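Local coordinates for protein acetyltransferase, GNAT family (Colwellia psychrerythraea, PDB 3IWG) that probably transfers an acyl group, such as acetyl from acetyl-coenzyme A, to an acceptor not yet identified, with a chain built from two GNAT-type regions, at residues D63-Q68 with E96-F101; K180-Y185 with A194-L199; K8-L13 with G47-K52; V102-L107 with S264-V269; A160-P165 with G211-Q216. All blocks are in the same frame, centred on the assembly; numbering follows the deposited sequence.

Contact 1 (D63-Q68 with E96-F101); sequences DGYLLQ and EVKGAF
Tyr65 meets the 96-101 segment from CB outward. Its CB touches Phe101 CE2 at 3.6 Å, and CG stays close to the same ring atom; the two rings meet obliquely, with planes 56° apart. With CG anti to the carbonyl carbon (chi1 -74°), the ring starts out beside its own backbone N. Farther out, CD2 reaches Gly99 C at 3.3 Å and CE2 nears Gly99 CA, so this side of the ring leans on bare backbone. Lys98 CB sits over one face, offset toward the rim, 3.9 Å from Tyr65 CZ, a CH-pi contact. At the tip, OH leaves the pair and bonds to Glu272 of strand 262-273. The backbones beneath run parallel, as strands 65-71 and 99-103 of a beta-alpha-beta unit whose connection contains helix 76-87. The arrangement is consistent with the central parallel pair of the GNAT fold, which in relatives splays apart to admit the cofactor. Three backbone N-H...O hydrogen bonds join them: Lys98 N to Gly64 O (2.8 Å), Leu66 N to Gly99 O (2.9 Å) and Phe101 N to Leu66 O, the last almost straight at 177°. Lys98, extended beyond CG, adds only a weak bond from NZ to Asp63 O. On the sheet face away from Tyr65, Leu66 CB packs on Ala100 CB at 3.8 Å, and Tyr109 of helix 107-116 covers both residues. Leu67 CD2 rests beside Phe101 CD2, the two side chains pointing the same way, with Trp35 touching both.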
# COMPACT_ATOMS: atom_id res chain seq x y z
N ASP A 63 -7.75 -2.54 19.97
CA ASP A 63 -7.35 -2.55 21.37
C ASP A 63 -8.48 -2.23 22.29
O ASP A 63 -8.31 -2.35 23.49
CB ASP A 63 -6.18 -1.60 21.56
CG ASP A 63 -4.97 -2.07 20.79
OD1 ASP A 63 -4.55 -3.21 21.06
OD2 ASP A 63 -4.48 -1.35 19.88
N GLY A 64 -9.65 -1.88 21.75
CA GLY A 64 -10.80 -1.51 22.60
C GLY A 64 -10.94 -0.01 22.85
O GLY A 64 -11.60 0.40 23.80
N TYR A 65 -10.37 0.80 21.97
CA TYR A 65 -10.40 2.22 22.15
C TYR A 65 -11.22 2.87 21.08
O TYR A 65 -10.99 2.66 19.88
CB TYR A 65 -8.99 2.80 22.13
CG TYR A 65 -8.23 2.49 23.40
CD1 TYR A 65 -7.51 1.31 23.53
CD2 TYR A 65 -8.28 3.36 24.48
CE1 TYR A 65 -6.84 1.01 24.71
CE2 TYR A 65 -7.61 3.07 25.65
CZ TYR A 65 -6.88 1.91 25.77
OH TYR A 65 -6.21 1.65 26.93
N LEU A 66 -12.15 3.69 21.54
CA LEU A 66 -12.92 4.54 20.67
C LEU A 66 -12.00 5.45 19.90
O LEU A 66 -10.98 5.91 20.39
CB LEU A 66 -13.94 5.38 21.45
CG LEU A 66 -15.34 4.80 21.71
CD1 LEU A 66 -15.25 3.41 22.28
CD2 LEU A 66 -16.18 5.71 22.69
N LEU A 67 -12.38 5.70 18.67
CA LEU A 67 -11.66 6.59 17.81
C LEU A 67 -12.58 7.72 17.37
O LEU A 67 -12.10 8.81 17.12
CB LEU A 67 -11.11 5.83 16.56
CG LEU A 67 -9.96 4.78 16.75
CD1 LEU A 67 -9.29 4.32 15.39
CD2 LEU A 67 -8.83 5.24 17.70
N GLN A 68 -13.88 7.45 17.23
CA GLN A 68 -14.86 8.43 16.74
C GLN A 68 -16.20 8.18 17.44
O GLN A 68 -16.53 7.02 17.76
CB GLN A 68 -15.04 8.30 15.22
CG GLN A 68 -13.81 8.59 14.40
CD GLN A 68 -14.06 8.49 12.87
OE1 GLN A 68 -14.93 7.76 12.42
NE2 GLN A 68 -13.25 9.21 12.08
N GLU A 96 -16.82 -4.61 25.71
CA GLU A 96 -15.92 -3.95 26.65
C GLU A 96 -15.03 -2.95 25.93
O GLU A 96 -14.20 -3.32 25.13
CB GLU A 96 -15.10 -5.00 27.44
CG GLU A 96 -13.67 -4.57 27.81
CD GLU A 96 -13.23 -5.03 29.20
OE1 GLU A 96 -13.49 -6.21 29.57
OE2 GLU A 96 -12.61 -4.21 29.93
N VAL A 97 -15.21 -1.67 26.22
CA VAL A 97 -14.38 -0.61 25.68
C VAL A 97 -13.48 -0.08 26.79
O VAL A 97 -13.95 0.20 27.89
CB VAL A 97 -15.23 0.51 25.16
CG1 VAL A 97 -14.35 1.65 24.70
CG2 VAL A 97 -16.11 0.01 24.02
N LYS A 98 -12.19 0.03 26.51
CA LYS A 98 -11.21 0.41 27.53
C LYS A 98 -11.00 1.90 27.65
O LYS A 98 -10.54 2.37 28.70
CB LYS A 98 -9.85 -0.19 27.20
CG LYS A 98 -9.73 -1.67 27.44
CD LYS A 98 -8.39 -2.13 26.87
CE LYS A 98 -8.11 -3.58 27.15
NZ LYS A 98 -7.13 -4.09 26.14
N GLY A 99 -11.28 2.63 26.57
CA GLY A 99 -10.91 4.02 26.52
C GLY A 99 -11.22 4.71 25.22
O GLY A 99 -11.97 4.23 24.38
N ALA A 100 -10.65 5.88 25.06
CA ALA A 100 -10.88 6.62 23.83
C ALA A 100 -9.68 7.42 23.45
O ALA A 100 -8.89 7.81 24.32
CB ALA A 100 -12.08 7.52 23.97
N PHE A 101 -9.54 7.62 22.15
CA PHE A 101 -8.66 8.64 21.61
C PHE A 101 -9.57 9.70 21.00
O PHE A 101 -10.54 9.40 20.26
CB PHE A 101 -7.73 8.10 20.50
CG PHE A 101 -6.71 7.04 20.98
CD1 PHE A 101 -5.43 7.43 21.39
CD2 PHE A 101 -7.03 5.70 20.98
CE1 PHE A 101 -4.46 6.48 21.81
CE2 PHE A 101 -6.10 4.73 21.39
CZ PHE A 101 -4.80 5.11 21.80

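Contact 2 (K180-Y185 with A194-L199)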
# COMPACT_ATOMS: atom_id res chain seq x y z
N LYS A 180 2.10 11.41 -6.19
CA LYS A 180 3.11 12.49 -6.17
C LYS A 180 3.22 13.25 -4.81
O LYS A 180 3.36 14.47 -4.75
CB LYS A 180 2.84 13.45 -7.34
CG LYS A 180 2.56 12.69 -8.68
CD LYS A 180 2.75 13.60 -9.89
CE LYS A 180 2.28 12.94 -11.23
NZ LYS A 180 1.37 13.89 -12.00
N GLU A 181 3.18 12.49 -3.72
CA GLU A 181 3.23 13.09 -2.39
C GLU A 181 4.55 12.88 -1.68
O GLU A 181 4.74 13.36 -0.55
CB GLU A 181 2.06 12.59 -1.55
CG GLU A 181 0.73 13.08 -2.06
CD GLU A 181 -0.46 12.46 -1.35
OE1 GLU A 181 -0.28 11.44 -0.66
OE2 GLU A 181 -1.59 12.98 -1.49
N LEU A 182 5.46 12.13 -2.29
CA LEU A 182 6.69 11.76 -1.59
C LEU A 182 7.88 12.50 -2.18
O LEU A 182 7.99 12.59 -3.39
CB LEU A 182 6.90 10.25 -1.64
CG LEU A 182 8.14 9.60 -0.95
CD1 LEU A 182 8.16 9.78 0.55
CD2 LEU A 182 8.20 8.10 -1.32
N PHE A 183 8.77 13.00 -1.31
CA PHE A 183 9.97 13.66 -1.78
C PHE A 183 11.21 13.18 -1.02
O PHE A 183 11.14 12.73 0.12
CB PHE A 183 9.85 15.18 -1.62
CG PHE A 183 8.73 15.78 -2.43
CD1 PHE A 183 7.43 15.68 -2.01
CD2 PHE A 183 8.99 16.50 -3.59
CE1 PHE A 183 6.40 16.23 -2.76
CE2 PHE A 183 7.94 17.05 -4.33
CZ PHE A 183 6.64 16.92 -3.89
N GLY A 184 12.36 13.32 -1.66
CA GLY A 184 13.63 12.90 -1.09
C GLY A 184 14.63 14.03 -1.13
O GLY A 184 14.62 14.84 -2.06
N TYR A 185 15.45 14.09 -0.10
CA TYR A 185 16.55 15.03 -0.04
C TYR A 185 17.81 14.20 -0.06
O TYR A 185 18.06 13.42 0.85
CB TYR A 185 16.44 15.89 1.22
CG TYR A 185 17.52 16.92 1.45
CD1 TYR A 185 17.92 17.79 0.44
CD2 TYR A 185 18.09 17.08 2.71
CE1 TYR A 185 18.89 18.76 0.66
CE2 TYR A 185 19.09 18.03 2.95
CZ TYR A 185 19.47 18.86 1.93
OH TYR A 185 20.42 19.82 2.18
N ALA A 194 13.33 12.01 3.96
CA ALA A 194 12.16 11.75 3.12
C ALA A 194 11.05 12.65 3.59
O ALA A 194 10.82 12.72 4.79
CB ALA A 194 11.70 10.29 3.29
N GLY A 195 10.31 13.28 2.69
CA GLY A 195 9.22 14.15 3.07
C GLY A 195 7.95 13.74 2.37
O GLY A 195 7.99 13.31 1.21
N GLU A 196 6.83 13.93 3.07
CA GLU A 196 5.48 13.65 2.57
C GLU A 196 4.61 14.91 2.63
O GLU A 196 4.58 15.59 3.65
CB GLU A 196 4.83 12.56 3.42
CG GLU A 196 5.69 11.33 3.55
CD GLU A 196 5.03 10.15 4.31
OE1 GLU A 196 3.83 10.21 4.68
OE2 GLU A 196 5.74 9.14 4.54
N CYS A 197 3.93 15.22 1.53
CA CYS A 197 3.00 16.30 1.45
C CYS A 197 1.68 15.71 0.94
O CYS A 197 1.45 15.66 -0.28
CB CYS A 197 3.53 17.34 0.48
SG CYS A 197 2.51 18.82 0.29
N ARG A 198 0.83 15.27 1.86
CA ARG A 198 -0.30 14.45 1.47
C ARG A 198 -1.57 15.22 1.36
O ARG A 198 -1.90 15.99 2.25
CB ARG A 198 -0.59 13.43 2.53
CG ARG A 198 0.57 12.47 2.90
CD ARG A 198 0.12 11.75 4.21
NE ARG A 198 1.30 11.46 4.96
CZ ARG A 198 1.63 11.89 6.16
NH1 ARG A 198 2.81 11.50 6.63
NH2 ARG A 198 0.80 12.59 6.91
N LEU A 199 -2.30 14.99 0.30
CA LEU A 199 -3.58 15.63 0.13
C LEU A 199 -4.60 14.76 0.75
O LEU A 199 -4.38 13.58 0.89
CB LEU A 199 -3.92 15.80 -1.34
CG LEU A 199 -3.31 17.05 -1.94
CD1 LEU A 199 -1.83 17.14 -1.66
CD2 LEU A 199 -3.63 17.13 -3.49
O HOH W 1 1.85 16.94 -2.95
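Glu181 OE2 receives the backbone N of Leu199 at 2.8 Å and also forms a salt bridge with Arg179, just before the segment. The amide comes in from well above the carboxylate plane, 63° out of it, yet its N-H points nearly straight at the oxygen. Glu181 CG, anti to the carbonyl carbon (chi1 -67°), passes Cys197 O at 3.2 Å, and the chain, extended from there, lays CD against Arg198 CA. The carboxylate thus spans the end of the pairing, where Leu199 has no backbone partner on 180-185. Its own carbonyl, Glu181 O, takes Cys197 N at 2.9 Å. Next, Phe183 and Gly195 face each other as a hydrogen-bonded antiparallel pair, with Phe183 N to Gly195 O at 2.7 Å and Gly195 N to Phe183 O at 2.8 Å. These bonds knit the beta hairpin of strands 182-187 and 190-199, which follows shortly after helix 166-178, closed by a Schellman motif with Lys180 as the first non-helical residue. On one face Leu182 CD1 meets Glu196 CG loosely, and both residues touch Tyr173 of that helix. Glu196 OE1 is itself hydrogen-bonded side-on by Arg198 NE and NH1, a salt bridge within the strand, NH1 at 2.6 Å, while Tyr172 OH bonds to it as well. On the other face the Phe183 ring is met edge-to-face by His234 and Phe230 of helix 223-237. A water donates to Cys197 O (3.0 Å) and, weakly, to Lys180 O.

Contact 3 (K8-L13 with G47-K52); sequences KTIESL and GFYVNK
Gly47 and Lys8 form an antiparallel hydrogen-bonded pair: Gly47 N reaches Lys8 O at 2.9 Å, nearly along the C=O axis, and Lys8 N returns a bond to Gly47 O at 3.0 Å. Having no side chain, Gly47 leaves its backbone bare to Ile10, whose CG1 lies 3.5 Å from Gly47 N. Two residues on, Tyr49, with CG anti to the carbonyl carbon (chi1 -72°), carries most of the side-chain contact. Lys8 passes across its ring at about a right angle, CB touching Tyr49 CE1 at 3.6 Å and CD standing over one face, offset toward the rim, in a CH-pi contact. The ammonium lies farther off above the same ring, at most a weak cation-pi attraction. Tyr49 OH ends against Ile10 CD1 (3.7 Å). Beyond the strand, the turn brings Lys52 back, its CE 3.8 Å from Lys8 NZ; the two NZ atoms, 4.6 Å apart, probably repel each other mildly. Strand 6-9 is the outermost strand of this chain on that side, and strand 44-50 separates it from 53-60, whose Leu54 touches Tyr49; Phe48 turns the other way, onto Leu82 and Ile86 of helix 76-87.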
# COMPACT_ATOMS: atom_id res chain seq x y z
N LYS A 8 -26.26 -1.07 16.82
CA LYS A 8 -26.15 -2.14 15.81
C LYS A 8 -24.77 -2.04 15.20
O LYS A 8 -24.22 -0.97 15.03
CB LYS A 8 -27.19 -2.01 14.69
CG LYS A 8 -28.60 -2.52 14.97
CD LYS A 8 -29.50 -2.55 13.65
CE LYS A 8 -31.01 -2.22 13.95
NZ LYS A 8 -32.06 -2.73 12.95
N THR A 9 -24.22 -3.19 14.84
CA THR A 9 -22.94 -3.26 14.19
C THR A 9 -23.19 -2.71 12.76
O THR A 9 -24.31 -2.78 12.25
CB THR A 9 -22.44 -4.74 14.25
OG1 THR A 9 -21.06 -4.79 14.62
CG2 THR A 9 -22.69 -5.45 12.94
N ILE A 10 -22.19 -2.09 12.14
CA ILE A 10 -22.36 -1.55 10.79
C ILE A 10 -21.32 -2.16 9.83
O ILE A 10 -20.12 -2.02 10.07
CB ILE A 10 -22.20 -0.04 10.81
CG1 ILE A 10 -23.40 0.57 11.55
CG2 ILE A 10 -21.98 0.54 9.40
CD1 ILE A 10 -24.11 1.68 10.80
N GLU A 11 -21.74 -2.82 8.76
CA GLU A 11 -20.74 -3.43 7.84
C GLU A 11 -20.28 -2.47 6.72
O GLU A 11 -19.06 -2.38 6.42
CB GLU A 11 -21.23 -4.75 7.24
CG GLU A 11 -20.90 -5.97 8.13
CD GLU A 11 -21.85 -6.09 9.34
OE1 GLU A 11 -21.35 -6.13 10.49
OE2 GLU A 11 -23.07 -6.15 9.13
N SER A 12 -21.25 -1.76 6.13
CA SER A 12 -20.95 -0.93 4.98
C SER A 12 -20.83 0.50 5.44
O SER A 12 -21.81 1.12 5.87
CB SER A 12 -22.01 -1.08 3.87
OG SER A 12 -21.55 -0.57 2.62
N LEU A 13 -19.61 1.00 5.39
CA LEU A 13 -19.29 2.38 5.78
C LEU A 13 -20.06 3.45 4.94
O LEU A 13 -20.17 4.61 5.35
CB LEU A 13 -17.77 2.60 5.71
CG LEU A 13 -16.99 2.18 6.96
CD1 LEU A 13 -17.53 0.89 7.64
CD2 LEU A 13 -15.52 2.06 6.67
N GLY A 47 -23.63 1.83 14.85
CA GLY A 47 -24.63 2.85 14.61
C GLY A 47 -25.60 2.89 15.76
O GLY A 47 -25.82 1.89 16.48
N PHE A 48 -26.15 4.09 15.91
CA PHE A 48 -27.06 4.41 16.95
C PHE A 48 -28.39 4.70 16.26
O PHE A 48 -28.50 5.56 15.36
CB PHE A 48 -26.58 5.65 17.72
CG PHE A 48 -25.17 5.52 18.30
CD1 PHE A 48 -24.77 4.36 18.95
CD2 PHE A 48 -24.28 6.58 18.23
CE1 PHE A 48 -23.48 4.25 19.51
CE2 PHE A 48 -23.01 6.48 18.80
CZ PHE A 48 -22.62 5.31 19.44
N TYR A 49 -29.40 3.97 16.68
CA TYR A 49 -30.67 3.91 15.98
C TYR A 49 -31.75 4.33 16.94
O TYR A 49 -31.95 3.73 18.00
CB TYR A 49 -30.93 2.50 15.48
CG TYR A 49 -30.06 2.09 14.32
CD1 TYR A 49 -28.77 1.62 14.53
CD2 TYR A 49 -30.53 2.17 13.02
CE1 TYR A 49 -27.96 1.24 13.45
CE2 TYR A 49 -29.73 1.78 11.94
CZ TYR A 49 -28.46 1.31 12.17
OH TYR A 49 -27.69 0.90 11.12
N VAL A 50 -32.39 5.43 16.56
CA VAL A 50 -33.63 5.85 17.14
C VAL A 50 -34.70 5.40 16.13
O VAL A 50 -34.74 5.82 14.94
CB VAL A 50 -33.66 7.37 17.43
CG1 VAL A 50 -34.97 7.99 16.99
CG2 VAL A 50 -33.37 7.63 18.92
N ASN A 51 -35.51 4.45 16.61
CA ASN A 51 -36.73 4.05 15.94
C ASN A 51 -36.47 3.57 14.53
O ASN A 51 -37.31 3.72 13.65
CB ASN A 51 -37.71 5.23 15.96
CG ASN A 51 -39.17 4.78 15.94
OD1 ASN A 51 -39.99 5.25 16.73
ND2 ASN A 51 -39.49 3.85 15.03
N LYS A 52 -35.29 2.99 14.32
CA LYS A 52 -34.86 2.46 13.03
C LYS A 52 -34.43 3.54 12.02
O LYS A 52 -34.29 3.26 10.81
CB LYS A 52 -35.91 1.50 12.43
CG LYS A 52 -35.31 0.18 11.90
CD LYS A 52 -36.37 -0.95 11.82
CE LYS A 52 -35.74 -2.34 12.03
NZ LYS A 52 -36.27 -3.38 11.10

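Contact 4 (V102-L107 with S264-V269)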
# COMPACT_ATOMS: atom_id res chain seq x y z
N VAL A 102 -9.20 10.95 21.27
CA VAL A 102 -9.98 12.09 20.94
C VAL A 102 -9.09 13.30 20.97
O VAL A 102 -8.16 13.36 21.77
CB VAL A 102 -11.14 12.25 21.95
CG1 VAL A 102 -10.58 12.64 23.28
CG2 VAL A 102 -12.18 13.23 21.45
N SER A 103 -9.34 14.25 20.06
CA SER A 103 -8.61 15.51 20.12
C SER A 103 -9.42 16.61 20.74
O SER A 103 -10.65 16.58 20.77
CB SER A 103 -8.14 15.97 18.75
OG SER A 103 -9.20 16.49 17.98
N THR A 104 -8.68 17.62 21.13
CA THR A 104 -9.25 18.86 21.57
C THR A 104 -10.04 19.62 20.52
O THR A 104 -10.59 20.69 20.84
CB THR A 104 -8.13 19.75 22.09
OG1 THR A 104 -7.23 20.06 21.02
CG2 THR A 104 -7.38 19.00 23.22
N ALA A 105 -10.12 19.09 19.28
CA ALA A 105 -10.88 19.72 18.21
C ALA A 105 -12.18 19.01 17.99
O ALA A 105 -12.99 19.44 17.12
CB ALA A 105 -10.06 19.71 16.89
N GLU A 106 -12.41 17.91 18.72
CA GLU A 106 -13.74 17.25 18.64
C GLU A 106 -14.51 17.45 19.96
O GLU A 106 -14.41 16.66 20.91
CB GLU A 106 -13.62 15.77 18.25
CG GLU A 106 -12.70 15.48 17.02
CD GLU A 106 -11.82 14.25 17.21
OE1 GLU A 106 -12.33 13.13 17.02
OE2 GLU A 106 -10.61 14.41 17.54
N LEU A 107 -15.27 18.54 20.01
CA LEU A 107 -15.68 19.12 21.30
C LEU A 107 -16.66 18.22 21.98
O LEU A 107 -16.49 17.87 23.13
CB LEU A 107 -16.24 20.53 21.10
CG LEU A 107 -15.26 21.64 20.66
CD1 LEU A 107 -15.99 22.99 20.36
CD2 LEU A 107 -14.14 21.83 21.66
N SER A 264 0.61 25.03 17.74
CA SER A 264 -0.22 23.97 18.23
C SER A 264 -1.14 24.35 19.36
O SER A 264 -0.72 24.47 20.50
CB SER A 264 0.65 22.86 18.76
OG SER A 264 -0.22 21.81 19.14
N ALA A 265 -2.42 24.46 19.07
CA ALA A 265 -3.43 24.68 20.10
C ALA A 265 -4.15 23.38 20.41
O ALA A 265 -5.03 23.37 21.26
CB ALA A 265 -4.43 25.70 19.66
N HIS A 266 -3.75 22.29 19.74
CA HIS A 266 -4.46 21.02 19.83
C HIS A 266 -3.63 19.81 20.17
O HIS A 266 -2.42 19.76 19.89
CB HIS A 266 -5.16 20.78 18.52
CG HIS A 266 -6.29 21.72 18.30
ND1 HIS A 266 -7.48 21.58 18.96
CD2 HIS A 266 -6.38 22.85 17.56
CE1 HIS A 266 -8.28 22.58 18.62
NE2 HIS A 266 -7.64 23.36 17.76
N ARG A 267 -4.31 18.82 20.75
CA ARG A 267 -3.69 17.63 21.29
C ARG A 267 -4.58 16.46 21.02
O ARG A 267 -5.77 16.61 21.03
CB ARG A 267 -3.51 17.72 22.81
CG ARG A 267 -2.57 18.78 23.31
CD ARG A 267 -1.12 18.55 22.88
NE ARG A 267 -0.23 19.54 23.47
CZ ARG A 267 -0.01 20.73 22.97
NH1 ARG A 267 -0.61 21.12 21.87
NH2 ARG A 267 0.83 21.55 23.58
N ILE A 268 -4.01 15.28 20.76
CA ILE A 268 -4.78 14.04 20.78
C ILE A 268 -4.44 13.40 22.11
O ILE A 268 -3.26 13.20 22.46
CB ILE A 268 -4.42 13.03 19.63
CG1 ILE A 268 -4.83 13.58 18.28
CG2 ILE A 268 -5.14 11.74 19.82
CD1 ILE A 268 -4.42 12.74 17.01
N VAL A 269 -5.48 13.01 22.81
CA VAL A 269 -5.34 12.48 24.13
C VAL A 269 -5.90 11.09 24.16
O VAL A 269 -6.92 10.81 23.50
CB VAL A 269 -6.14 13.37 25.15
CG1 VAL A 269 -6.07 12.80 26.54
CG2 VAL A 269 -5.68 14.86 25.10
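The antiparallel pairing of strands 99-103 and 262-273 brings Val102 to Thr104 alongside His266 to Val269, joining a strand of the first GNAT-type region to the last strand of the chain. That last strand lies between 99-103 and 117-129, so the C-terminal strand is inserted among strands of the N-terminal half. Val102 and Val269 make the hydrogen-bonded pair, with Val269 N to Val102 O at 2.9 Å and a longer return bond. Ser103 and Ile268 follow as a non-hydrogen-bonded pair, their CA atoms 4.2 Å apart. Thr104 N then bonds Arg267 O (3.1 Å), and its hydroxyl carries the pairing further. Thr104 OG1 stands in the crowded position between its own backbone N and carbonyl carbon (chi1 64°), where it accepts Arg267 N at 3.2 Å and hydrogen-bonds His266 ND1 at 2.6 Å, near the plane of the imidazole and at its edge; either of these two atoms could be the donor. Ala105 CB packs by His266 CE1 at 3.8 Å. Next in the chain, a type I turn from Ser103 to Glu106 leads into helix 107-116. Ser103 OG accepts Ala105 N, an ST turn, and donates to the anti lone pair of Glu106 OE2 at 2.6 Å; Ser103 N reaches the same oxygen from above the carboxylate plane. The Ser103 hydroxyl is therefore oriented by a donor and an acceptor together, and one threonine oxygen ties the rotation of the His266 ring to the backbone of the next residue.

Contact 5 (A160-P165 with G211-Q216); sequences ANIGAP and GMIVAQ
Asn161 packs tightly on the strand end while Ile162, beside it, makes a looser contact on the solvent-exposed side. Asn161 OD1 accepts the backbone N of Gln216 at 2.8 Å, the N-H...O angle being 149° and the donor tilted 35° from the amide plane. CG, anti to the carbonyl carbon (chi1 -75°), carries the amide toward the strand end, where OD1 also comes within 3.2 Å of Gln216 CB. Its ND2 turns back to Phe157 O, one turn earlier in the helix, so both ends of the amide are held and its flip is fixed. Nearer the backbone, Asn161 CB presses on Ile213 CG2 at 3.7 Å. The looser part is purely apolar: Ile162 CG2 and CD1 both reach Ile213 CD1, each at 4.0 Å, the two side chains crossing at about a right angle. Ile162 and Gln216 are exposed, and the Gln216 amide oxygen is taken by Arg219. That arginine opens the sequence Arg-Gly-Gln-Gly-Ile-Ala, which fits the GNAT motif that holds the cofactor pyrophosphate in relatives; a sulfate, probably from the crystallisation liquor, lies about 4 Å from the Val214 side chain and may mark such a pocket. Helix 151-162 ends against the Ile213 side of the sheet at strand 207-214, where Phe157 and Tyr173 of helix 166-178 also cover Ile213, while Val214 points the other way, to Ala224 of helix 223-237.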
# COMPACT_ATOMS: atom_id res chain seq x y z
N ALA A 160 15.04 1.28 7.91
CA ALA A 160 16.23 1.49 8.74
C ALA A 160 16.01 2.58 9.79
O ALA A 160 16.52 2.48 10.90
CB ALA A 160 17.46 1.83 7.86
N ASN A 161 15.23 3.62 9.46
CA ASN A 161 15.10 4.75 10.40
C ASN A 161 13.91 4.69 11.30
O ASN A 161 14.00 5.15 12.40
CB ASN A 161 15.11 6.10 9.68
CG ASN A 161 16.48 6.47 9.23
OD1 ASN A 161 17.33 6.79 10.04
ND2 ASN A 161 16.72 6.38 7.93
N ILE A 162 12.78 4.18 10.87
CA ILE A 162 11.62 4.13 11.79
C ILE A 162 11.15 2.70 12.11
O ILE A 162 10.19 2.53 12.86
CB ILE A 162 10.39 4.95 11.25
CG1 ILE A 162 9.86 4.31 9.95
CG2 ILE A 162 10.75 6.42 11.02
CD1 ILE A 162 8.54 4.89 9.44
N GLY A 163 11.76 1.67 11.54
CA GLY A 163 11.41 0.29 11.92
C GLY A 163 10.04 -0.23 11.46
O GLY A 163 9.66 -1.34 11.81
N ALA A 164 9.29 0.54 10.65
CA ALA A 164 8.08 -0.00 9.99
C ALA A 164 8.49 -1.16 9.08
O ALA A 164 9.62 -1.22 8.60
CB ALA A 164 7.33 1.09 9.20
N PRO A 165 7.58 -2.09 8.83
CA PRO A 165 7.92 -3.24 8.00
C PRO A 165 8.02 -2.91 6.52
O PRO A 165 7.27 -2.08 5.98
CB PRO A 165 6.76 -4.19 8.21
CG PRO A 165 5.78 -3.50 9.11
CD PRO A 165 6.18 -2.10 9.28
N GLY A 211 4.68 14.95 6.65
CA GLY A 211 5.51 14.07 7.49
C GLY A 211 6.94 14.10 6.97
O GLY A 211 7.18 14.46 5.82
N MSE A 212 7.88 13.77 7.83
CA MSE A 212 9.26 13.65 7.43
C MSE A 212 10.00 12.59 8.25
O MSE A 212 9.63 12.27 9.39
CB MSE A 212 10.07 14.94 7.59
CG MSE A 212 9.38 16.16 8.10
SE MSE A 212 9.30 16.30 10.01
CE MSE A 212 7.62 15.49 10.45
N ILE A 213 11.06 12.06 7.63
CA ILE A 213 12.04 11.24 8.30
C ILE A 213 13.43 11.75 7.96
O ILE A 213 13.80 11.84 6.79
CB ILE A 213 11.98 9.75 7.82
CG1 ILE A 213 10.58 9.13 7.97
CG2 ILE A 213 13.01 8.95 8.56
CD1 ILE A 213 10.43 7.67 7.22
N VAL A 214 14.21 12.05 8.99
CA VAL A 214 15.59 12.49 8.80
C VAL A 214 16.45 11.31 9.04
O VAL A 214 16.19 10.57 9.97
CB VAL A 214 16.00 13.59 9.80
CG1 VAL A 214 17.50 13.90 9.69
CG2 VAL A 214 15.18 14.79 9.59
N ALA A 215 17.47 11.13 8.21
CA ALA A 215 18.40 10.01 8.43
C ALA A 215 18.96 10.10 9.84
O ALA A 215 19.37 11.17 10.30
CB ALA A 215 19.53 10.01 7.43
N GLN A 216 18.95 8.96 10.52
CA GLN A 216 19.45 8.88 11.89
C GLN A 216 20.93 9.23 11.96
O GLN A 216 21.42 9.57 13.01
CB GLN A 216 19.20 7.48 12.48
CG GLN A 216 19.24 7.36 14.00
CD GLN A 216 18.57 8.57 14.77
OE1 GLN A 216 17.44 9.01 14.44
NE2 GLN A 216 19.30 9.12 15.79

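Overall arrangement
Contacts 1 and 3 lie in the first half of the chain and contacts 2 and 5 in the second, while contact 4 pairs a first-half strand with the last strand. Contacts 2 and 5, centres about 13 Å apart, meet through adjoining strands: Glu196 N lies 2.8 Å from Gly211 O, a probable hydrogen bond. Contacts 1 and 4 share strand 99-103 and lie about 16 Å apart between centres, with Phe101 CB 4.1 Å from Val269 O. Contact 3 is peripheral, its centre about 18 Å from that of contact 1 and about 40 Å from that of contact 5. Contact 4 closes a loop enclosing contacts 2 and 5. The sulfate beside Val214 of contact 5 may mark a pocket there.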